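Local coordinates for tail spike protein gp49 (Pseudomonas phage LKA1, PDB 4RU4) that is a trimeric phage tailspike that acts as a lyase on the O-specific polysaccharide of Pseudomonas, degrading the host envelope during virus entry, at residues Q212-L223 with T237-Y247; G267-N277 with Y289-D300. All coordinates share one frame; numbering follows the deposited sequence. Where two conformers were deposited one is given.

Interaction 1 of 2, residues Q212-L223 with T237-Y247; sequences QIVGGTVPMNGL and TVTLANNAGVY
L240 packs against P219, G215 and G222 at the apolar centre between two successive coils of the parallel beta-helix characteristic of pectin lyase-like proteins. With CG anti to the backbone N (chi1 -175°), its branch reaches back into the bend of 212-223: CD1 lies 4.1 Å from P219 CB, while CD2 meets the backbone of M220 and G222. CD1 also rests on the carbonyl oxygens of G216 and P219, so backbone lines part of this centre. The lack of a side chain at G215 lets L240 CD1 come to 3.9 Å from G215 CA. Further along this buried side, I213 and V238 are paired in the ladder, I213 CB being 4.3 Å from V238 CG1; such bulky aliphatic groups suit the inside of a coil.

Two parallel backbone ladders frame this centre. The first joins Q212, I213 and V214 to T237, V238 and T239; the second joins N221 to A244 and L223 to V246, after a register shift of two residues taken up in the bend. G216 suits that bend because its phi is positive (76°).

On the opposite face from I213, Q212 and T237 project together, and the amide of Q212 bonds A96. V214 likewise lies alongside T239, whose hydroxyl shares a water with G216 N. At the outer bend, N242 turns its amide toward the facing backbone: ND2 bonds T217 O at 2.8 Å, the acceptor lying in the amide plane although the donor stands above the carbonyl plane. The amide of N221 stands nearly perpendicular to the Y247 ring (88°), its OD1 at the ring edge, 3.7 Å from CD2, and its ND2 bonded to S110. N221 OD1 also accepts from a water that receives the N-H of N243 ND2.

Interaction 2 of 2, residues G267-N277 with Y289-D300; sequences GGDDYGIIFGN and YARRHAIATGGD. With EDO (1,2-ethanediol), chain U.
Y271 and H293 project together from neighbouring coils of the parallel beta-helix. Their rings touch edge against edge, and Y271 CE1 comes within 3.6 Å of H293 CD2. The methyl of A296, small enough to fit beside the tyrosine, sits 3.4 Å from Y271 CD1, while I274 CD1 lies 3.5 Å above the ring plane, over its centre. H327 stacks on the H293 ring, and its carbonyl O accepts from ND1.

D270 and R291 meet with carboxylate and guanidinium planes almost perpendicular. R291 leaves with CG anti to N (chi1 -173°) and bends at chi3 (69°), bringing NE to D270. D270 OD2 lies in the guanidinium plane and forms a salt bridge with R291 NE at 2.7 Å through its anti lone pair; the syn lone pair receives G267 N. R292 lays its CG over a face of this guanidinium and gives NH1 to D269 O at 2.9 Å. At the far end N277 OD1 takes the N-H of D300, whose carboxylate bridges to R250, and G299 N weakly bonds 1,2-ethanediol, probably from the crystallisation liquor.

With both lone pairs of OD2 engaged, the D270 carboxylate is probably held against rotation, and the salt bridge, with the bonds from R292, links the glycine-rich turn to the following coil.

The two contacts come in series along the chain, interaction 1 closing at Y247 before interaction 2 opens at G267, and their centres are about 12 Å apart. They touch directly: N243 O lies 2.8 Å from Y271 N and V246 O 2.9 Å from I274 N, both probable hydrogen bonds, so 237-247 is sandwiched between 212-223 and 267-277. Strands 221-226, 247-249, 271-276 and 296-298 follow one another in parallel on one face of the beta-helix, while strands 212-214, 237-240, 260-263 and 287-290 do so on another. Together the contacts join consecutive coils of the beta-helix, away from the calcium site at G368 and D394.

Interaction 1 of 2, residues Q212-L223 with T237-Y247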
loop_
_atom_site.group_PDB
_atom_site.type_symbol
_atom_site.label_atom_id
_atom_site.label_comp_id
_atom_site.label_asym_id
_atom_site.label_seq_id
_atom_site.Cartn_x
_atom_site.Cartn_y
_atom_site.Cartn_z
ATOM N N GLN B 212 -2.249 10.336 -28.894
ATOM C CA GLN B 212 -2.592 8.945 -29.162
ATOM C C GLN B 212 -1.781 8.437 -30.357
ATOM O O GLN B 212 -1.713 9.089 -31.403
ATOM C CB GLN B 212 -4.092 8.787 -29.413
ATOM C CG GLN B 212 -4.487 7.381 -29.929
ATOM C CD GLN B 212 -5.985 7.101 -29.879
ATOM O OE1 GLN B 212 -6.387 5.944 -29.924
ATOM N NE2 GLN B 212 -6.818 8.154 -29.802
ATOM N N ILE B 213 -1.127 7.301 -30.174
ATOM C CA ILE B 213 -0.441 6.627 -31.270
ATOM C C ILE B 213 -1.310 5.435 -31.655
ATOM O O ILE B 213 -1.587 4.581 -30.811
ATOM C CB ILE B 213 0.936 6.139 -30.802
ATOM C CG1 ILE B 213 1.867 7.332 -30.646
ATOM C CG2 ILE B 213 1.538 5.092 -31.793
ATOM C CD1 ILE B 213 3.139 6.966 -29.946
ATOM N N VAL B 214 -1.785 5.387 -32.904
ATOM C CA VAL B 214 -2.456 4.170 -33.374
ATOM C C VAL B 214 -1.458 3.473 -34.270
ATOM O O VAL B 214 -1.360 3.785 -35.470
ATOM C CB VAL B 214 -3.740 4.476 -34.124
ATOM C CG1 VAL B 214 -4.435 3.166 -34.570
ATOM C CG2 VAL B 214 -4.664 5.324 -33.234
ATOM N N GLY B 215 -0.692 2.554 -33.670
ATOM C CA GLY B 215 0.507 2.010 -34.286
ATOM C C GLY B 215 0.314 1.018 -35.427
ATOM O O GLY B 215 1.110 0.979 -36.370
ATOM N N GLY B 216 -0.733 0.210 -35.351
ATOM C CA GLY B 216 -0.963 -0.798 -36.369
ATOM C C GLY B 216 -0.023 -1.990 -36.225
ATOM O O GLY B 216 0.525 -2.269 -35.145
ATOM N N THR B 217 0.204 -2.669 -37.342
ATOM C CA THR B 217 0.892 -3.945 -37.339
ATOM C C THR B 217 2.354 -3.871 -37.705
ATOM O O THR B 217 3.073 -4.848 -37.517
ATOM C CB THR B 217 0.244 -4.909 -38.348
ATOM O OG1 THR B 217 0.272 -4.299 -39.650
ATOM C CG2 THR B 217 -1.214 -5.214 -37.938
ATOM N N VAL B 218 2.819 -2.739 -38.236
ATOM C CA VAL B 218 4.215 -2.689 -38.721
ATOM C C VAL B 218 5.327 -2.356 -37.698
ATOM O O VAL B 218 6.346 -3.060 -37.637
ATOM C CB VAL B 218 4.369 -1.754 -39.965
ATOM C CG1 VAL B 218 5.830 -1.746 -40.427
ATOM C CG2 VAL B 218 3.433 -2.227 -41.095
ATOM N N PRO B 219 5.169 -1.262 -36.932
ATOM C CA PRO B 219 6.237 -0.834 -36.008
ATOM C C PRO B 219 6.509 -1.888 -34.955
ATOM O O PRO B 219 5.549 -2.484 -34.508
ATOM C CB PRO B 219 5.637 0.407 -35.332
ATOM C CG PRO B 219 4.578 0.904 -36.317
ATOM C CD PRO B 219 3.994 -0.372 -36.849
ATOM N N MET B 220 7.766 -2.120 -34.571
ATOM C CA MET B 220 8.030 -2.986 -33.422
ATOM C C MET B 220 7.581 -2.336 -32.144
ATOM O O MET B 220 7.059 -3.015 -31.259
ATOM C CB MET B 220 9.515 -3.305 -33.272
ATOM C CG MET B 220 10.097 -4.016 -34.460
ATOM S SD MET B 220 11.415 -5.121 -33.942
ATOM C CE MET B 220 12.533 -4.001 -33.115
ATOM N N ASN B 221 7.822 -1.026 -32.026
ATOM C CA ASN B 221 7.490 -0.307 -30.815
ATOM C C ASN B 221 6.567 0.839 -31.111
ATOM O O ASN B 221 6.683 1.478 -32.161
ATOM C CB ASN B 221 8.752 0.299 -30.206
ATOM C CG ASN B 221 9.836 -0.717 -30.017
ATOM O OD1 ASN B 221 9.636 -1.733 -29.346
ATOM N ND2 ASN B 221 10.999 -0.465 -30.620
ATOM N N GLY B 222 5.673 1.133 -30.175
ATOM C CA GLY B 222 4.880 2.349 -30.276
ATOM C C GLY B 222 5.779 3.516 -29.946
ATOM O O GLY B 222 5.967 4.419 -30.762
ATOM N N LEU B 223 6.346 3.505 -28.747
ATOM C CA LEU B 223 7.308 4.525 -28.342
ATOM C C LEU B 223 8.561 3.841 -27.806
ATOM O O LEU B 223 8.456 2.935 -26.966
ATOM C CB LEU B 223 6.697 5.413 -27.263
ATOM C CG LEU B 223 7.620 6.298 -26.435
ATOM C CD1 LEU B 223 8.350 7.328 -27.296
ATOM C CD2 LEU B 223 6.786 6.984 -25.376
ATOM N N THR B 237 -2.190 7.538 -25.092
ATOM C CA THR B 237 -2.910 6.344 -25.479
ATOM C C THR B 237 -2.111 5.665 -26.592
ATOM O O THR B 237 -1.755 6.307 -27.558
ATOM C CB THR B 237 -4.335 6.688 -25.956
ATOM O OG1 THR B 237 -5.037 7.328 -24.886
ATOM C CG2 THR B 237 -5.098 5.409 -26.336
ATOM N N VAL B 238 -1.784 4.384 -26.444
ATOM C CA VAL B 238 -1.020 3.713 -27.494
ATOM C C VAL B 238 -1.681 2.393 -27.833
ATOM O O VAL B 238 -1.980 1.608 -26.939
ATOM C CB VAL B 238 0.428 3.438 -27.039
ATOM C CG1 VAL B 238 1.220 2.759 -28.168
ATOM C CG2 VAL B 238 1.130 4.757 -26.580
ATOM N N THR B 239 -1.914 2.141 -29.112
ATOM C CA THR B 239 -2.335 0.815 -29.532
ATOM C C THR B 239 -1.371 0.333 -30.596
ATOM O O THR B 239 -0.738 1.139 -31.292
ATOM C CB THR B 239 -3.777 0.784 -30.098
ATOM O OG1 THR B 239 -3.831 1.514 -31.337
ATOM C CG2 THR B 239 -4.756 1.359 -29.083
ATOM N N LEU B 240 -1.244 -0.976 -30.711
ATOM C CA LEU B 240 -0.242 -1.552 -31.585
ATOM C C LEU B 240 -0.628 -3.003 -31.737
ATOM O O LEU B 240 -1.415 -3.522 -30.937
ATOM C CB LEU B 240 1.151 -1.452 -30.946
ATOM C CG LEU B 240 2.370 -1.911 -31.754
ATOM C CD1 LEU B 240 2.626 -0.942 -32.895
ATOM C CD2 LEU B 240 3.595 -2.059 -30.883
ATOM N N ALA B 241 -0.093 -3.645 -32.770
ATOM C CA ALA B 241 -0.245 -5.088 -32.933
ATOM C C ALA B 241 1.123 -5.614 -33.320
ATOM O O ALA B 241 1.324 -6.060 -34.440
ATOM C CB ALA B 241 -1.251 -5.392 -34.019
ATOM N N ASN B 242 2.059 -5.521 -32.389
ATOM C CA ASN B 242 3.434 -5.918 -32.626
ATOM C C ASN B 242 4.179 -6.202 -31.311
ATOM O O ASN B 242 3.625 -6.854 -30.408
ATOM C CB ASN B 242 4.158 -4.876 -33.494
ATOM C CG ASN B 242 5.297 -5.490 -34.332
ATOM O OD1 ASN B 242 6.367 -5.825 -33.812
ATOM N ND2 ASN B 242 5.071 -5.615 -35.637
ATOM N N ASN B 243 5.423 -5.740 -31.185
ATOM C CA ASN B 243 6.262 -6.204 -30.073
ATOM C C ASN B 243 6.131 -5.476 -28.738
ATOM O O ASN B 243 6.061 -6.132 -27.706
ATOM C CB ASN B 243 7.739 -6.286 -30.476
ATOM C CG ASN B 243 8.527 -7.264 -29.591
ATOM O OD1 ASN B 243 8.263 -8.465 -29.584
ATOM N ND2 ASN B 243 9.473 -6.744 -28.836
ATOM N N ALA B 244 6.102 -4.139 -28.739
ATOM C CA ALA B 244 6.041 -3.383 -27.473
ATOM C C ALA B 244 5.323 -2.068 -27.643
ATOM O O ALA B 244 5.715 -1.260 -28.478
ATOM C CB ALA B 244 7.435 -3.122 -26.926
ATOM N N GLY B 245 4.275 -1.853 -26.855
ATOM C CA GLY B 245 3.596 -0.571 -26.882
ATOM C C GLY B 245 4.562 0.547 -26.531
ATOM O O GLY B 245 4.720 1.491 -27.285
ATOM N N VAL B 246 5.216 0.430 -25.373
ATOM C CA VAL B 246 6.202 1.412 -24.915
ATOM C C VAL B 246 7.427 0.627 -24.456
ATOM O O VAL B 246 7.301 -0.315 -23.681
ATOM C CB VAL B 246 5.666 2.247 -23.726
ATOM C CG1 VAL B 246 6.705 3.243 -23.236
ATOM C CG2 VAL B 246 4.402 3.000 -24.143
ATOM N N TYR B 247 8.598 1.014 -24.943
ATOM C CA TYR B 247 9.830 0.330 -24.581
ATOM C C TYR B 247 10.816 1.356 -24.070
ATOM O O TYR B 247 11.258 2.206 -24.831
ATOM C CB TYR B 247 10.403 -0.380 -25.813
ATOM C CG TYR B 247 11.560 -1.339 -25.565
ATOM C CD1 TYR B 247 12.399 -1.209 -24.468
ATOM C CD2 TYR B 247 11.798 -2.385 -26.439
ATOM C CE1 TYR B 247 13.460 -2.096 -24.247
ATOM C CE2 TYR B 247 12.841 -3.276 -26.233
ATOM C CZ TYR B 247 13.672 -3.121 -25.133
ATOM O OH TYR B 247 14.712 -4.010 -24.938
HETATM O O HOH W 1 -3.108 -0.087 -33.469
HETATM O O HOH W 2 10.702 -4.277 -29.317
#

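Interaction 2 of 2, residues G267-N277 with Y289-D300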
loop_
_atom_site.group_PDB
_atom_site.type_symbol
_atom_site.label_atom_id
_atom_site.label_comp_id
_atom_site.label_asym_id
_atom_site.label_seq_id
_atom_site.Cartn_x
_atom_site.Cartn_y
_atom_site.Cartn_z
ATOM N N GLY B 267 2.430 -12.118 -32.192
ATOM C CA GLY B 267 2.847 -13.480 -31.932
ATOM C C GLY B 267 4.282 -13.567 -31.468
ATOM O O GLY B 267 4.823 -14.660 -31.350
ATOM N N GLY B 268 4.905 -12.423 -31.200
ATOM C CA GLY B 268 6.236 -12.417 -30.620
ATOM C C GLY B 268 6.157 -12.249 -29.111
ATOM O O GLY B 268 5.238 -12.746 -28.476
ATOM N N ASP B 269 7.098 -11.508 -28.540
ATOM C CA ASP B 269 7.117 -11.304 -27.107
ATOM C C ASP B 269 5.919 -10.494 -26.604
ATOM O O ASP B 269 5.520 -10.660 -25.475
ATOM C CB ASP B 269 8.413 -10.627 -26.690
ATOM C CG ASP B 269 9.619 -11.544 -26.830
ATOM O OD1 ASP B 269 9.441 -12.786 -26.901
ATOM O OD2 ASP B 269 10.744 -11.012 -26.846
ATOM N N ASP B 270 5.397 -9.604 -27.439
ATOM C CA ASP B 270 4.094 -8.979 -27.234
ATOM C C ASP B 270 3.893 -8.362 -25.834
ATOM O O ASP B 270 3.042 -8.827 -25.044
ATOM C CB ASP B 270 2.981 -9.975 -27.602
ATOM C CG ASP B 270 3.065 -10.426 -29.080
ATOM O OD1 ASP B 270 3.944 -9.913 -29.821
ATOM O OD2 ASP B 270 2.252 -11.278 -29.515
ATOM N N TYR B 271 4.697 -7.329 -25.558
ATOM C CA TYR B 271 4.652 -6.550 -24.321
ATOM C C TYR B 271 3.783 -5.303 -24.430
ATOM O O TYR B 271 3.653 -4.715 -25.498
ATOM C CB TYR B 271 6.044 -6.041 -23.964
ATOM C CG TYR B 271 7.132 -7.074 -23.899
ATOM C CD1 TYR B 271 7.113 -8.048 -22.924
ATOM C CD2 TYR B 271 8.201 -7.051 -24.792
ATOM C CE1 TYR B 271 8.125 -9.004 -22.825
ATOM C CE2 TYR B 271 9.224 -8.006 -24.704
ATOM C CZ TYR B 271 9.168 -8.981 -23.709
ATOM O OH TYR B 271 10.147 -9.943 -23.583
ATOM N N GLY B 272 3.238 -4.869 -23.299
ATOM C CA GLY B 272 2.508 -3.597 -23.257
ATOM C C GLY B 272 3.535 -2.493 -23.015
ATOM O O GLY B 272 3.865 -1.742 -23.919
ATOM N N ILE B 273 4.029 -2.410 -21.777
ATOM C CA ILE B 273 5.151 -1.533 -21.410
ATOM C C ILE B 273 6.300 -2.424 -20.951
ATOM O O ILE B 273 6.105 -3.309 -20.105
ATOM C CB ILE B 273 4.776 -0.624 -20.215
ATOM C CG1 ILE B 273 3.519 0.173 -20.519
ATOM C CG2 ILE B 273 5.913 0.354 -19.872
ATOM C CD1 ILE B 273 2.779 0.739 -19.227
ATOM N N ILE B 274 7.489 -2.217 -21.506
ATOM C CA ILE B 274 8.643 -2.976 -21.063
ATOM C C ILE B 274 9.791 -2.057 -20.657
ATOM O O ILE B 274 10.125 -1.071 -21.354
ATOM C CB ILE B 274 9.116 -4.051 -22.089
ATOM C CG1 ILE B 274 10.430 -4.685 -21.595
ATOM C CG2 ILE B 274 9.271 -3.443 -23.497
ATOM C CD1 ILE B 274 10.688 -6.047 -22.078
ATOM N N PHE B 275 10.371 -2.380 -19.505
ATOM C CA PHE B 275 11.545 -1.667 -18.998
ATOM C C PHE B 275 12.725 -2.598 -19.196
ATOM O O PHE B 275 12.842 -3.591 -18.473
ATOM C CB PHE B 275 11.389 -1.321 -17.503
ATOM C CG PHE B 275 10.313 -0.281 -17.208
ATOM C CD1 PHE B 275 8.985 -0.652 -17.084
ATOM C CD2 PHE B 275 10.634 1.054 -17.031
ATOM C CE1 PHE B 275 7.992 0.297 -16.810
ATOM C CE2 PHE B 275 9.648 2.007 -16.747
ATOM C CZ PHE B 275 8.315 1.604 -16.652
ATOM N N GLY B 276 13.566 -2.312 -20.195
ATOM C CA GLY B 276 14.725 -3.143 -20.479
ATOM C C GLY B 276 15.961 -2.463 -19.921
ATOM O O GLY B 276 16.244 -1.300 -20.257
ATOM N N ASN B 277 16.677 -3.156 -19.045
ATOM C CA ASN B 277 17.933 -2.611 -18.512
ATOM C C ASN B 277 17.760 -1.206 -17.910
ATOM O O ASN B 277 18.552 -0.307 -18.175
ATOM C CB ASN B 277 18.993 -2.618 -19.632
ATOM C CG ASN B 277 19.110 -3.993 -20.320
ATOM O OD1 ASN B 277 18.918 -4.104 -21.533
ATOM N ND2 ASN B 277 19.451 -5.049 -19.538
ATOM N N TYR B 289 -3.088 -3.520 -21.581
ATOM C CA TYR B 289 -3.326 -4.859 -22.129
ATOM C C TYR B 289 -2.184 -5.220 -23.064
ATOM O O TYR B 289 -1.744 -4.381 -23.837
ATOM C CB TYR B 289 -4.639 -4.947 -22.945
ATOM C CG TYR B 289 -4.724 -6.263 -23.673
ATOM C CD1 TYR B 289 -5.136 -7.430 -23.016
ATOM C CD2 TYR B 289 -4.305 -6.370 -25.006
ATOM C CE1 TYR B 289 -5.182 -8.641 -23.676
ATOM C CE2 TYR B 289 -4.328 -7.582 -25.667
ATOM C CZ TYR B 289 -4.753 -8.715 -24.996
ATOM O OH TYR B 289 -4.780 -9.914 -25.685
ATOM N N ALA B 290 -1.722 -6.464 -23.011
ATOM C CA ALA B 290 -0.879 -7.009 -24.084
ATOM C C ALA B 290 -1.134 -8.507 -24.160
ATOM O O ALA B 290 -1.480 -9.109 -23.160
ATOM C CB ALA B 290 0.595 -6.721 -23.844
ATOM N N ARG B 291 -0.990 -9.097 -25.345
ATOM C CA ARG B 291 -1.253 -10.519 -25.518
ATOM C C ARG B 291 -0.464 -11.324 -24.491
ATOM O O ARG B 291 -1.036 -12.156 -23.821
ATOM C CB ARG B 291 -0.925 -10.998 -26.946
ATOM C CG ARG B 291 -1.365 -12.442 -27.196
ATOM C CD ARG B 291 -0.967 -12.974 -28.585
ATOM N NE ARG B 291 0.485 -13.151 -28.693
ATOM C CZ ARG B 291 1.154 -14.254 -28.347
ATOM N NH1 ARG B 291 0.515 -15.328 -27.863
ATOM N NH2 ARG B 291 2.477 -14.278 -28.486
ATOM N N ARG B 292 0.831 -11.047 -24.336
ATOM C CA ARG B 292 1.637 -11.839 -23.390
ATOM C C ARG B 292 1.864 -11.184 -22.013
ATOM O O ARG B 292 1.334 -11.661 -21.007
ATOM C CB ARG B 292 2.957 -12.287 -24.014
ATOM C CG ARG B 292 2.724 -13.423 -25.036
ATOM C CD ARG B 292 4.005 -14.002 -25.571
ATOM N NE ARG B 292 4.717 -14.802 -24.578
ATOM C CZ ARG B 292 5.783 -14.384 -23.895
ATOM N NH1 ARG B 292 6.280 -13.132 -24.058
ATOM N NH2 ARG B 292 6.349 -15.229 -23.025
ATOM N N HIS B 293 2.633 -10.099 -21.968
ATOM C CA HIS B 293 2.924 -9.449 -20.696
ATOM C C HIS B 293 2.509 -7.996 -20.750
ATOM O O HIS B 293 3.078 -7.240 -21.507
ATOM C CB HIS B 293 4.411 -9.482 -20.415
ATOM C CG HIS B 293 4.992 -10.857 -20.412
ATOM N ND1 HIS B 293 4.324 -11.948 -19.889
ATOM C CD2 HIS B 293 6.175 -11.321 -20.882
ATOM C CE1 HIS B 293 5.089 -13.019 -20.008
ATOM N NE2 HIS B 293 6.208 -12.668 -20.624
ATOM N N ALA B 294 1.526 -7.613 -19.952
ATOM C CA ALA B 294 1.058 -6.226 -19.968
ATOM C C ALA B 294 2.207 -5.287 -19.610
ATOM O O ALA B 294 2.436 -4.281 -20.270
ATOM C CB ALA B 294 -0.116 -6.038 -18.983
ATOM N N ILE B 295 2.884 -5.585 -18.513
ATOM C CA ILE B 295 4.106 -4.879 -18.166
ATOM C C ILE B 295 5.174 -5.945 -17.985
ATOM O O ILE B 295 4.894 -7.052 -17.472
ATOM C CB ILE B 295 3.942 -4.014 -16.891
ATOM C CG1 ILE B 295 2.861 -2.939 -17.112
ATOM C CG2 ILE B 295 5.283 -3.395 -16.466
ATOM C CD1 ILE B 295 2.703 -1.959 -15.908
ATOM N N ALA B 296 6.391 -5.634 -18.428
ATOM C CA ALA B 296 7.494 -6.572 -18.318
ATOM C C ALA B 296 8.762 -5.815 -17.996
ATOM O O ALA B 296 8.809 -4.591 -18.129
ATOM C CB ALA B 296 7.668 -7.327 -19.614
ATOM N N THR B 297 9.787 -6.540 -17.559
ATOM C CA THR B 297 11.118 -5.980 -17.487
ATOM C C THR B 297 12.063 -7.000 -18.123
ATOM O O THR B 297 11.761 -8.200 -18.158
ATOM C CB THR B 297 11.544 -5.673 -16.007
ATOM O OG1 THR B 297 11.668 -6.901 -15.273
ATOM C CG2 THR B 297 10.502 -4.779 -15.314
ATOM N N GLY B 298 13.215 -6.554 -18.617
ATOM C CA GLY B 298 14.152 -7.507 -19.188
ATOM C C GLY B 298 15.285 -6.709 -19.753
ATOM O O GLY B 298 15.965 -6.013 -19.004
ATOM N N GLY B 299 15.449 -6.761 -21.071
ATOM C CA GLY B 299 16.486 -5.986 -21.730
ATOM C C GLY B 299 16.995 -6.673 -22.990
ATOM O O GLY B 299 16.351 -7.587 -23.527
ATOM N N ASP B 300 18.149 -6.225 -23.483
ATOM C CA ASP B 300 18.710 -6.817 -24.698
ATOM C C ASP B 300 20.132 -7.222 -24.403
ATOM O O ASP B 300 20.497 -7.376 -23.241
ATOM C CB ASP B 300 18.651 -5.837 -25.875
ATOM C CG ASP B 300 19.246 -4.477 -25.544
ATOM O OD1 ASP B 300 20.214 -4.410 -24.748
ATOM O OD2 ASP B 300 18.738 -3.461 -26.081
HETATM C C1 EDO U . 14.743 -9.963 -21.630
HETATM O O1 EDO U . 15.482 -11.098 -22.089
HETATM C C2 EDO U . 13.854 -9.474 -22.767
HETATM O O2 EDO U . 12.984 -8.449 -22.306
HETATM O O HOH W 3 9.053 -12.324 -22.630
HETATM O O HOH W 4 19.765 -7.685 -20.682
#